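Local atomic coordinates of isomaltodextranase (Arthrobacter globiformis, PDB entry 5AWO), a protein that hydrolyses alpha-1,6-glucosidic linkages in dextran-type polysaccharides, releasing successive isomaltose units from the non-reducing chain ends. Residues Y40-G45 against I77-G82; E58-I63 against A108-Y113; D64-N69 against R117-G122; S87-G92 against Y99-Q104. All blocks are in the same frame, centred on the assembly; numbering follows the deposited sequence. Where two conformers were deposited one is given.

Interaction 1. Residues Y40-G45 against I77-G82; sequences YWNIYG and IACTDG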
# COMPACT_ATOMS: atom_id res chain seq x y z
N TYR A 40 -0.11 -12.61 -4.73
CA TYR A 40 -1.27 -13.47 -4.69
C TYR A 40 -1.91 -13.70 -6.03
O TYR A 40 -1.52 -13.05 -7.03
CB TYR A 40 -2.29 -13.00 -3.64
CG TYR A 40 -3.10 -11.72 -3.89
CD1 TYR A 40 -2.55 -10.47 -3.65
CD2 TYR A 40 -4.42 -11.77 -4.30
CE1 TYR A 40 -3.33 -9.31 -3.78
CE2 TYR A 40 -5.18 -10.63 -4.44
CZ TYR A 40 -4.63 -9.41 -4.18
OH TYR A 40 -5.42 -8.27 -4.30
N TRP A 41 -2.87 -14.62 -6.07
CA TRP A 41 -3.74 -14.84 -7.21
C TRP A 41 -5.15 -14.59 -6.80
O TRP A 41 -5.54 -14.85 -5.64
CB TRP A 41 -3.63 -16.29 -7.69
CG TRP A 41 -4.53 -16.66 -8.82
CD1 TRP A 41 -4.31 -16.45 -10.16
CD2 TRP A 41 -5.80 -17.30 -8.72
NE1 TRP A 41 -5.37 -16.90 -10.88
CE2 TRP A 41 -6.29 -17.45 -10.03
CE3 TRP A 41 -6.57 -17.77 -7.64
CZ2 TRP A 41 -7.53 -18.04 -10.30
CZ3 TRP A 41 -7.79 -18.38 -7.92
CH2 TRP A 41 -8.24 -18.52 -9.23
N ASN A 42 -5.94 -14.06 -7.72
CA ASN A 42 -7.34 -13.77 -7.48
C ASN A 42 -8.23 -14.31 -8.59
O ASN A 42 -7.82 -14.34 -9.74
CB ASN A 42 -7.52 -12.25 -7.32
CG ASN A 42 -8.94 -11.84 -6.91
OD1 ASN A 42 -9.85 -11.84 -7.71
ND2 ASN A 42 -9.10 -11.43 -5.63
N ILE A 43 -9.43 -14.74 -8.23
CA ILE A 43 -10.39 -15.35 -9.14
C ILE A 43 -10.99 -14.38 -10.17
O ILE A 43 -11.78 -14.80 -10.98
CB ILE A 43 -11.58 -16.01 -8.37
CG1 ILE A 43 -12.48 -14.96 -7.70
CG2 ILE A 43 -11.08 -17.04 -7.37
CD1 ILE A 43 -13.83 -15.47 -7.24
N TYR A 44 -10.62 -13.10 -10.14
CA TYR A 44 -11.26 -12.10 -11.01
C TYR A 44 -11.14 -12.43 -12.50
O TYR A 44 -12.04 -12.11 -13.25
CB TYR A 44 -10.63 -10.75 -10.73
CG TYR A 44 -11.25 -9.54 -11.38
CD1 TYR A 44 -12.29 -8.86 -10.76
CD2 TYR A 44 -10.75 -9.03 -12.61
CE1 TYR A 44 -12.84 -7.72 -11.33
CE2 TYR A 44 -11.28 -7.88 -13.16
CZ TYR A 44 -12.30 -7.22 -12.52
OH TYR A 44 -12.80 -6.08 -13.08
N GLY A 45 -10.05 -13.07 -12.93
CA GLY A 45 -9.88 -13.44 -14.33
C GLY A 45 -10.91 -14.43 -14.80
O GLY A 45 -11.22 -14.49 -15.99
N ILE A 77 -0.80 -17.03 -1.86
CA ILE A 77 -2.19 -16.78 -1.45
C ILE A 77 -3.12 -16.94 -2.65
O ILE A 77 -2.87 -16.34 -3.69
CB ILE A 77 -2.33 -15.37 -0.88
CG1 ILE A 77 -1.52 -15.19 0.42
CG2 ILE A 77 -3.80 -15.00 -0.69
CD1 ILE A 77 -1.35 -13.74 0.83
N ALA A 78 -4.17 -17.76 -2.52
CA ALA A 78 -5.25 -17.86 -3.49
C ALA A 78 -6.43 -17.13 -2.91
O ALA A 78 -6.93 -17.49 -1.82
CB ALA A 78 -5.61 -19.31 -3.77
N CYS A 79 -6.85 -16.05 -3.57
CA CYS A 79 -7.83 -15.12 -3.01
C CYS A 79 -9.14 -15.14 -3.77
O CYS A 79 -9.15 -15.07 -5.01
CB CYS A 79 -7.26 -13.71 -3.06
SG CYS A 79 -8.19 -12.41 -2.17
N THR A 80 -10.25 -15.26 -3.06
CA THR A 80 -11.55 -15.12 -3.67
C THR A 80 -11.84 -13.66 -4.01
O THR A 80 -11.05 -12.75 -3.77
CB THR A 80 -12.64 -15.73 -2.76
OG1 THR A 80 -12.72 -14.98 -1.54
CG2 THR A 80 -12.32 -17.19 -2.42
N ASP A 81 -13.01 -13.46 -4.62
CA ASP A 81 -13.44 -12.13 -5.01
C ASP A 81 -14.96 -11.99 -4.83
O ASP A 81 -15.53 -12.62 -3.92
CB ASP A 81 -12.95 -11.78 -6.43
CG ASP A 81 -12.81 -10.28 -6.63
OD1 ASP A 81 -11.94 -9.67 -5.98
OD2 ASP A 81 -13.63 -9.76 -7.42
N GLY A 82 -15.61 -11.13 -5.60
CA GLY A 82 -17.01 -10.86 -5.46
C GLY A 82 -17.91 -11.92 -6.07
O GLY A 82 -17.56 -13.09 -6.08
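Asn42 and Asp81 meet almost at right angles, the amide plane of one turned 79° from the carboxylate plane of the other. CG of Asn42 stands anti to its backbone N (chi1 -174°), which brings ND2 within 3.4 Å of Asp81 OD1 in a weak hydrogen bond. The other end of the amide is better held: Tyr44 N donates to a lone pair of Asn42 OD1 at 2.8 Å, in the carbonyl plane, capping the helix that starts beyond the turn. Tyr44 and Asp81 run alongside each other in the same direction, so that Asp81 OD2 comes to the ring edge, 3.7 Å from Tyr44 CD1, while Gly82 N donates to OD2 from above the carboxylate plane. These residues stand at the C-terminal ends of strands 39-42 and 77-79, the first two strands of the parallel TIM barrel of this family 27 glycoside hydrolase. The active site lies on this side of such a barrel, and the side chain of Asp81 is about 6 Å from that of Asp201, the likely nucleophile. Ile43 packs on Asp81, with CD1 3.4 Å from the buried Asp81 N, which has no hydrogen-bonding partner in the model. Deeper in the barrel, the Tyr40 ring passes Cys79 obliquely, CD2 being 3.7 Å from Cys79 CB; the Tyr40 hydroxyl bonds to Tyr197. The strands themselves are joined through Trp41, whose N donates to Ile77 O at 2.9 Å and whose O accepts from Cys79 N at 2.7 Å, with Ile43 N continuing the pairing to Cys79 O.

Interaction 2. Residues E58-I63 against A108-Y113; sequences EWKVNI and AYWANY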
# COMPACT_ATOMS: atom_id res chain seq x y z
N GLU A 58 -13.27 -25.08 -10.75
CA GLU A 58 -12.36 -24.10 -11.37
C GLU A 58 -11.42 -23.49 -10.35
O GLU A 58 -10.24 -23.30 -10.62
CB GLU A 58 -13.17 -23.05 -12.10
CG GLU A 58 -13.71 -23.60 -13.40
CD GLU A 58 -12.59 -23.96 -14.35
OE1 GLU A 58 -12.06 -23.06 -14.99
OE2 GLU A 58 -12.18 -25.14 -14.40
N TRP A 59 -11.93 -23.22 -9.15
CA TRP A 59 -11.09 -22.81 -8.04
C TRP A 59 -10.00 -23.85 -7.74
O TRP A 59 -8.83 -23.51 -7.60
CB TRP A 59 -11.99 -22.55 -6.84
CG TRP A 59 -11.41 -22.42 -5.47
CD1 TRP A 59 -11.48 -23.35 -4.45
CD2 TRP A 59 -10.76 -21.27 -4.89
NE1 TRP A 59 -10.91 -22.86 -3.32
CE2 TRP A 59 -10.48 -21.57 -3.54
CE3 TRP A 59 -10.42 -20.01 -5.38
CZ2 TRP A 59 -9.81 -20.68 -2.69
CZ3 TRP A 59 -9.77 -19.12 -4.52
CH2 TRP A 59 -9.48 -19.45 -3.21
N LYS A 60 -10.41 -25.13 -7.68
CA LYS A 60 -9.45 -26.20 -7.39
C LYS A 60 -8.37 -26.29 -8.48
O LYS A 60 -7.18 -26.38 -8.16
CB LYS A 60 -10.17 -27.55 -7.26
CG LYS A 60 -9.26 -28.69 -6.84
CD LYS A 60 -10.01 -30.01 -6.83
CE LYS A 60 -9.13 -31.16 -6.35
NZ LYS A 60 -7.95 -31.39 -7.24
N VAL A 61 -8.78 -26.28 -9.74
CA VAL A 61 -7.82 -26.46 -10.83
C VAL A 61 -6.85 -25.27 -10.86
O VAL A 61 -5.64 -25.44 -11.03
CB VAL A 61 -8.52 -26.74 -12.17
CG1 VAL A 61 -7.52 -26.85 -13.30
CG2 VAL A 61 -9.29 -28.06 -12.10
N ASN A 62 -7.36 -24.07 -10.64
CA ASN A 62 -6.44 -22.92 -10.51
C ASN A 62 -5.46 -23.05 -9.36
O ASN A 62 -4.27 -22.78 -9.52
CB ASN A 62 -7.21 -21.60 -10.39
CG ASN A 62 -7.76 -21.12 -11.72
OD1 ASN A 62 -8.96 -21.18 -12.01
ND2 ASN A 62 -6.86 -20.68 -12.56
N ILE A 63 -5.95 -23.49 -8.19
CA ILE A 63 -5.06 -23.69 -7.06
C ILE A 63 -3.95 -24.72 -7.40
O ILE A 63 -2.79 -24.51 -7.06
CB ILE A 63 -5.81 -24.15 -5.79
CG1 ILE A 63 -6.65 -22.98 -5.25
CG2 ILE A 63 -4.85 -24.69 -4.74
CD1 ILE A 63 -7.61 -23.39 -4.15
N ALA A 108 -12.69 -23.78 5.77
CA ALA A 108 -11.62 -24.50 6.48
C ALA A 108 -11.04 -25.60 5.60
O ALA A 108 -9.83 -25.80 5.58
CB ALA A 108 -12.14 -25.10 7.78
N TYR A 109 -11.89 -26.32 4.90
CA TYR A 109 -11.43 -27.33 3.97
C TYR A 109 -10.46 -26.72 2.97
O TYR A 109 -9.38 -27.27 2.72
CB TYR A 109 -12.58 -27.98 3.22
CG TYR A 109 -12.09 -28.92 2.15
CD1 TYR A 109 -11.81 -28.45 0.87
CD2 TYR A 109 -11.90 -30.27 2.41
CE1 TYR A 109 -11.37 -29.30 -0.13
CE2 TYR A 109 -11.44 -31.13 1.42
CZ TYR A 109 -11.18 -30.64 0.14
OH TYR A 109 -10.73 -31.46 -0.87
N TRP A 110 -10.83 -25.57 2.41
CA TRP A 110 -9.97 -24.98 1.38
C TRP A 110 -8.70 -24.40 1.97
O TRP A 110 -7.64 -24.47 1.33
CB TRP A 110 -10.75 -23.97 0.52
CG TRP A 110 -11.61 -24.72 -0.43
CD1 TRP A 110 -12.97 -24.78 -0.45
CD2 TRP A 110 -11.17 -25.62 -1.47
NE1 TRP A 110 -13.40 -25.60 -1.44
CE2 TRP A 110 -12.31 -26.14 -2.08
CE3 TRP A 110 -9.91 -26.00 -1.95
CZ2 TRP A 110 -12.25 -27.04 -3.15
CZ3 TRP A 110 -9.85 -26.91 -3.02
CH2 TRP A 110 -11.02 -27.42 -3.59
N ALA A 111 -8.76 -23.83 3.17
CA ALA A 111 -7.55 -23.36 3.83
C ALA A 111 -6.58 -24.52 4.10
O ALA A 111 -5.38 -24.37 3.96
CB ALA A 111 -7.88 -22.62 5.11
N ASN A 112 -7.10 -25.69 4.48
CA ASN A 112 -6.23 -26.85 4.65
C ASN A 112 -5.68 -27.41 3.34
O ASN A 112 -4.50 -27.82 3.28
CB ASN A 112 -6.95 -27.96 5.42
CG ASN A 112 -6.03 -29.12 5.73
OD1 ASN A 112 -5.11 -28.98 6.53
ND2 ASN A 112 -6.24 -30.24 5.05
N TYR A 113 -6.50 -27.44 2.29
CA TYR A 113 -6.09 -27.90 0.96
C TYR A 113 -4.93 -27.01 0.49
O TYR A 113 -3.91 -27.49 0.00
CB TYR A 113 -7.28 -27.84 -0.01
CG TYR A 113 -7.04 -28.37 -1.41
CD1 TYR A 113 -6.40 -27.60 -2.38
CD2 TYR A 113 -7.47 -29.66 -1.78
CE1 TYR A 113 -6.19 -28.08 -3.66
CE2 TYR A 113 -7.26 -30.15 -3.05
CZ TYR A 113 -6.60 -29.37 -3.99
OH TYR A 113 -6.40 -29.87 -5.26
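Lys60 leaves helix 56-68 with its CB 3.8 Å from CH2 of Trp110, approaching the indole obliquely. CG, anti to the backbone N, still borders CH2 but also comes within 3.5 Å of Tyr113 OH. The chain runs straight through CD and turns only at its last torsion (chi4 -61°), leaving CE 3.2 Å from Tyr113 OH and letting NZ donate to that oxygen at 2.9 Å. Trp59 and Trp110 reach toward each other in an edge-to-face pair, their planes at 84°: the Trp59 edge, led by NE1, sits 3.3 Å from Trp110 CD2, while Tyr109 CD1 covers the opposite face of that indole. One turn on from Trp59, Ile63 sets its CG2 3.8 Å from CE1 at the edge of the Tyr113 ring. An alanine in place of Trp110 would probably leave the Trp59 edge and the Lys60 methylenes without their shared partner, remove the NE1 bond to Glu56, and loosen the joint between helices 56-68 and 107-116, neighbours on the outside of the barrel. Because Lys60 NZ and Tyr113 OH both also bond to Asp64, the ammonium and carboxylate are likely to polarise the phenol, favouring donation of its proton to Asp64.

Interaction 3. Residues D64-N69 against R117-G122; sequences DWLAGN and RKMKLG
Arg117 starts with CG anti to its carbonyl carbon (chi1 -68°) and then runs extended from CG to NE, which carries the guanidinium along helix 56-68 as far as Asp64. Asp64 takes the same first torsion and offers OD1 to Arg117 NE at 3.3 Å, a salt bridge whose hydrogen bond is weak and bent to 123°. A water bridges the same pair, accepting from Arg117 NE at 2.8 Å and donating weakly to Asp64 OD1. On the way, Arg117 CB rests 3.8 Å from the methyl of Ala67. Met119 approaches from the inner side: its last torsion folds the chain (chi3 71°), setting SD 4.0 Å from Ala67 CB and turning CE across Leu66, 3.8 Å from Leu66 CB. At the helix end a second water donates to both Ala67 O and Arg117 O, each at 2.8 Å. The contact joins the end of helix 56-68 to the turn that closes helix 107-116, a Schellman motif with Lys118 at positive phi, just before strand 120-124. A leucine in place of Arg117 would probably weaken this joint, losing the salt bridge as well as the cation-pi contact with the Tyr113 ring and the NH1 bond to its backbone O. With Tyr113 and Lys60 also bound to Asp64, the carboxylate is likely to stay ionised, and Arg117 probably contributes charge more than a well-directed bond.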
# COMPACT_ATOMS: atom_id res chain seq x y z
N ASP A 64 -4.35 -25.83 -8.02
CA ASP A 64 -3.37 -26.88 -8.35
C ASP A 64 -2.33 -26.35 -9.34
O ASP A 64 -1.14 -26.64 -9.21
CB ASP A 64 -4.08 -28.12 -8.89
CG ASP A 64 -4.91 -28.84 -7.83
OD1 ASP A 64 -4.68 -28.61 -6.64
OD2 ASP A 64 -5.79 -29.65 -8.24
N TRP A 65 -2.78 -25.53 -10.28
CA TRP A 65 -1.88 -24.87 -11.23
C TRP A 65 -0.95 -23.90 -10.51
O TRP A 65 0.25 -23.91 -10.74
CB TRP A 65 -2.70 -24.16 -12.31
CG TRP A 65 -1.99 -23.10 -13.11
CD1 TRP A 65 -0.96 -23.26 -14.00
CD2 TRP A 65 -2.29 -21.70 -13.08
NE1 TRP A 65 -0.62 -22.05 -14.53
CE2 TRP A 65 -1.43 -21.08 -14.01
CE3 TRP A 65 -3.23 -20.93 -12.40
CZ2 TRP A 65 -1.46 -19.71 -14.23
CZ3 TRP A 65 -3.26 -19.56 -12.64
CH2 TRP A 65 -2.38 -18.97 -13.54
N LEU A 66 -1.47 -23.10 -9.58
CA LEU A 66 -0.63 -22.20 -8.82
C LEU A 66 0.39 -22.97 -8.01
O LEU A 66 1.55 -22.60 -7.92
CB LEU A 66 -1.44 -21.32 -7.86
CG LEU A 66 -2.37 -20.32 -8.56
CD1 LEU A 66 -3.36 -19.82 -7.54
CD2 LEU A 66 -1.58 -19.19 -9.20
N ALA A 67 -0.05 -24.06 -7.37
CA ALA A 67 0.85 -24.77 -6.49
C ALA A 67 2.07 -25.33 -7.25
O ALA A 67 3.14 -25.44 -6.67
CB ALA A 67 0.12 -25.90 -5.79
N GLY A 68 1.87 -25.67 -8.52
CA GLY A 68 2.95 -26.23 -9.35
C GLY A 68 3.80 -25.24 -10.11
O GLY A 68 4.86 -25.60 -10.63
N ASN A 69 3.37 -24.00 -10.20
CA ASN A 69 4.13 -23.03 -10.93
C ASN A 69 4.39 -21.86 -9.95
O ASN A 69 5.45 -21.77 -9.32
CB ASN A 69 3.38 -22.66 -12.23
CG ASN A 69 3.07 -23.89 -13.15
OD1 ASN A 69 3.74 -24.08 -14.18
ND2 ASN A 69 2.06 -24.69 -12.79
N ARG A 117 -0.42 -27.52 0.10
CA ARG A 117 0.31 -27.08 -1.08
C ARG A 117 1.19 -25.84 -0.79
O ARG A 117 1.59 -25.16 -1.73
CB ARG A 117 -0.68 -26.84 -2.21
CG ARG A 117 -1.30 -28.14 -2.69
CD ARG A 117 -2.62 -28.02 -3.43
NE ARG A 117 -3.12 -29.34 -3.82
CZ ARG A 117 -3.65 -30.23 -2.97
NH1 ARG A 117 -3.79 -29.97 -1.69
NH2 ARG A 117 -4.08 -31.41 -3.44
N LYS A 118 1.52 -25.60 0.48
CA LYS A 118 2.35 -24.48 0.92
C LYS A 118 1.73 -23.11 0.55
O LYS A 118 2.44 -22.14 0.26
CB LYS A 118 3.78 -24.56 0.36
CG LYS A 118 4.49 -25.91 0.51
CD LYS A 118 5.82 -25.91 -0.25
CE LYS A 118 6.31 -27.30 -0.56
NZ LYS A 118 6.59 -28.09 0.66
N MET A 119 0.40 -23.05 0.61
CA MET A 119 -0.34 -21.85 0.22
C MET A 119 -1.34 -21.48 1.32
O MET A 119 -1.59 -22.27 2.26
CB MET A 119 -1.08 -22.12 -1.08
CG MET A 119 -0.15 -22.30 -2.27
SD MET A 119 -0.98 -22.61 -3.81
CE MET A 119 -1.72 -21.00 -4.13
N LYS A 120 -1.91 -20.28 1.18
CA LYS A 120 -2.84 -19.70 2.15
C LYS A 120 -4.07 -19.18 1.43
O LYS A 120 -4.05 -18.89 0.22
CB LYS A 120 -2.17 -18.57 2.91
CG LYS A 120 -0.98 -19.02 3.76
CD LYS A 120 -0.16 -17.86 4.31
CE LYS A 120 1.32 -18.24 4.43
NZ LYS A 120 2.25 -17.19 4.95
N LEU A 121 -5.17 -19.09 2.18
CA LEU A 121 -6.43 -18.55 1.70
C LEU A 121 -6.53 -17.05 1.89
O LEU A 121 -6.36 -16.54 2.98
CB LEU A 121 -7.57 -19.19 2.49
CG LEU A 121 -8.99 -18.75 2.16
CD1 LEU A 121 -9.40 -19.15 0.76
CD2 LEU A 121 -9.95 -19.32 3.20
N GLY A 122 -6.87 -16.34 0.80
CA GLY A 122 -7.25 -14.94 0.88
C GLY A 122 -8.74 -14.81 0.65
O GLY A 122 -9.31 -15.51 -0.18
O HOH W 1 -1.89 -29.95 -6.24
O HOH W 2 3.29 -25.65 -3.92

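Interaction 4. Residues S87-G92 against Y99-Q104; sequences SSRTTG and YNDSWQ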
# COMPACT_ATOMS: atom_id res chain seq x y z
N SER A 87 -23.61 -16.57 -1.80
CA SER A 87 -23.05 -17.20 -0.60
C SER A 87 -23.98 -16.88 0.57
O SER A 87 -23.81 -15.86 1.24
CB SER A 87 -21.64 -16.69 -0.33
OG SER A 87 -21.05 -17.36 0.76
N SER A 88 -24.99 -17.74 0.80
CA SER A 88 -26.03 -17.47 1.79
C SER A 88 -25.93 -18.33 3.03
O SER A 88 -26.48 -17.94 4.06
CB SER A 88 -27.43 -17.65 1.18
OG SER A 88 -27.79 -19.02 1.00
N ARG A 89 -25.28 -19.48 2.94
CA ARG A 89 -25.17 -20.36 4.11
C ARG A 89 -24.27 -19.69 5.14
O ARG A 89 -23.20 -19.18 4.78
CB ARG A 89 -24.58 -21.70 3.73
CG ARG A 89 -25.47 -22.51 2.78
CD ARG A 89 -24.86 -23.83 2.34
NE ARG A 89 -23.64 -23.65 1.55
CZ ARG A 89 -23.03 -24.61 0.86
NH1 ARG A 89 -23.54 -25.84 0.80
NH2 ARG A 89 -21.91 -24.33 0.18
N THR A 90 -24.69 -19.68 6.42
CA THR A 90 -23.88 -19.07 7.46
C THR A 90 -23.81 -19.95 8.71
O THR A 90 -24.62 -20.87 8.90
CB THR A 90 -24.41 -17.69 7.85
OG1 THR A 90 -25.75 -17.79 8.33
CG2 THR A 90 -24.33 -16.71 6.67
N THR A 91 -22.83 -19.64 9.55
CA THR A 91 -22.75 -20.24 10.88
C THR A 91 -23.94 -19.77 11.71
O THR A 91 -24.74 -18.90 11.32
CB THR A 91 -21.46 -19.81 11.61
OG1 THR A 91 -21.52 -18.40 11.89
CG2 THR A 91 -20.21 -20.12 10.80
N GLY A 92 -24.00 -20.30 12.92
CA GLY A 92 -25.01 -19.87 13.87
C GLY A 92 -24.90 -18.40 14.25
O GLY A 92 -25.82 -17.86 14.82
N TYR A 99 -17.51 -20.00 -0.17
CA TYR A 99 -17.53 -18.94 -1.18
C TYR A 99 -18.87 -18.83 -1.92
O TYR A 99 -19.30 -17.73 -2.27
CB TYR A 99 -16.38 -19.13 -2.19
CG TYR A 99 -16.54 -18.23 -3.39
CD1 TYR A 99 -16.29 -16.87 -3.31
CD2 TYR A 99 -17.02 -18.72 -4.59
CE1 TYR A 99 -16.48 -16.03 -4.41
CE2 TYR A 99 -17.20 -17.89 -5.70
CZ TYR A 99 -16.93 -16.54 -5.59
OH TYR A 99 -17.16 -15.74 -6.68
N ASN A 100 -19.54 -19.96 -2.14
CA ASN A 100 -20.80 -19.99 -2.86
C ASN A 100 -21.61 -21.21 -2.41
O ASN A 100 -21.04 -22.21 -2.05
CB ASN A 100 -20.53 -20.10 -4.37
CG ASN A 100 -21.79 -20.02 -5.21
OD1 ASN A 100 -22.35 -21.05 -5.64
ND2 ASN A 100 -22.27 -18.81 -5.43
N ASP A 101 -22.93 -21.08 -2.42
CA ASP A 101 -23.82 -22.18 -2.00
C ASP A 101 -23.64 -23.47 -2.82
O ASP A 101 -24.04 -24.53 -2.34
CB ASP A 101 -25.29 -21.74 -2.03
CG ASP A 101 -25.65 -20.74 -0.95
OD1 ASP A 101 -24.82 -20.48 -0.04
OD2 ASP A 101 -26.77 -20.20 -1.04
N SER A 102 -23.08 -23.38 -4.04
CA SER A 102 -22.80 -24.57 -4.87
C SER A 102 -21.60 -25.38 -4.40
O SER A 102 -21.40 -26.53 -4.83
CB SER A 102 -22.59 -24.20 -6.35
OG SER A 102 -21.39 -23.46 -6.53
N TRP A 103 -20.76 -24.78 -3.56
CA TRP A 103 -19.51 -25.40 -3.12
C TRP A 103 -19.85 -26.54 -2.16
O TRP A 103 -20.73 -26.39 -1.31
CB TRP A 103 -18.60 -24.35 -2.47
CG TRP A 103 -17.89 -23.47 -3.47
CD1 TRP A 103 -18.35 -23.10 -4.69
CD2 TRP A 103 -16.59 -22.92 -3.33
NE1 TRP A 103 -17.38 -22.35 -5.34
CE2 TRP A 103 -16.30 -22.22 -4.52
CE3 TRP A 103 -15.63 -22.96 -2.32
CZ2 TRP A 103 -15.09 -21.55 -4.70
CZ3 TRP A 103 -14.42 -22.29 -2.51
CH2 TRP A 103 -14.18 -21.58 -3.69
N GLN A 104 -19.13 -27.64 -2.30
CA GLN A 104 -19.28 -28.80 -1.41
C GLN A 104 -18.43 -28.70 -0.16
O GLN A 104 -18.65 -29.45 0.81
CB GLN A 104 -18.92 -30.07 -2.18
CG GLN A 104 -19.88 -30.35 -3.33
CD GLN A 104 -19.51 -31.61 -4.10
OE1 GLN A 104 -18.45 -31.69 -4.74
NE2 GLN A 104 -20.38 -32.62 -4.05
O HOH W 3 -22.27 -21.29 0.83
O HOH W 4 -23.01 -28.15 -0.59
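Although Arg89 and Asp101 carry opposite charges and lie against each other, no guanidinium N-H points at the carboxylate. The two side chains slide past one another in opposite directions, their flat groups 65° apart, and Arg89 NE stays 3.7 Å from Asp101 OD1 in a long salt bridge of charges alone. A water fills in, accepting from Arg89 NE and donating to Asp101 OD1. The guanidinium instead lies with one face over Asp101 O and directs NH2 in its own plane to a lone pair of Trp103 O, at 2.8 Å and nearly straight (176°); a second water links NH1 to the same carbonyl. The Asp101 carboxylate grips the other segment through both oxygens: OD1 receives two backbone N-H groups, Ser88 N at 2.9 Å from above the plane and Arg89 N at 3.2 Å on its syn lone pair, while OD2 takes the Ser88 hydroxyl (OG) at 2.6 Å on its own syn lone pair. Asn100 OD1 accepts from Ser102 N at 2.9 Å, and also from Ser102 OG, forming an Asx turn within the type I turn from Asn100 to Trp103. Both segments belong to the long loop from strand 77-79 to helix 107-116, so the contact ties two parts of this loop together. With three protein donors and a water gripping it, the Asp101 carboxylate probably remains ionised, and Arg89 nearby would favour that charge further.

Interaction 1 is wholly buried, joining two neighbouring barrel strands through backbone bonds and a polar cluster of Asn42 and Asp81 near the active site. Interactions 2 and 3 share helix 56-68 and lie one layer out, 8 Å apart between centres: interaction 2 is mostly aromatic and buried, interaction 3 partly hydrated and held by charge, and the bond from Tyr113 to Asp64 connects them. Trp59 reaches inward from interaction 2 to pack on Ile43 and Thr80 of interaction 1. Interaction 4, only partly buried, lies within the loop that interaction 2 encloses and relies on carboxylate and guanidinium bonds. Its Trp103 packs against Trp59 and Trp110, while Tyr99 bonds to Gly82 of interaction 1.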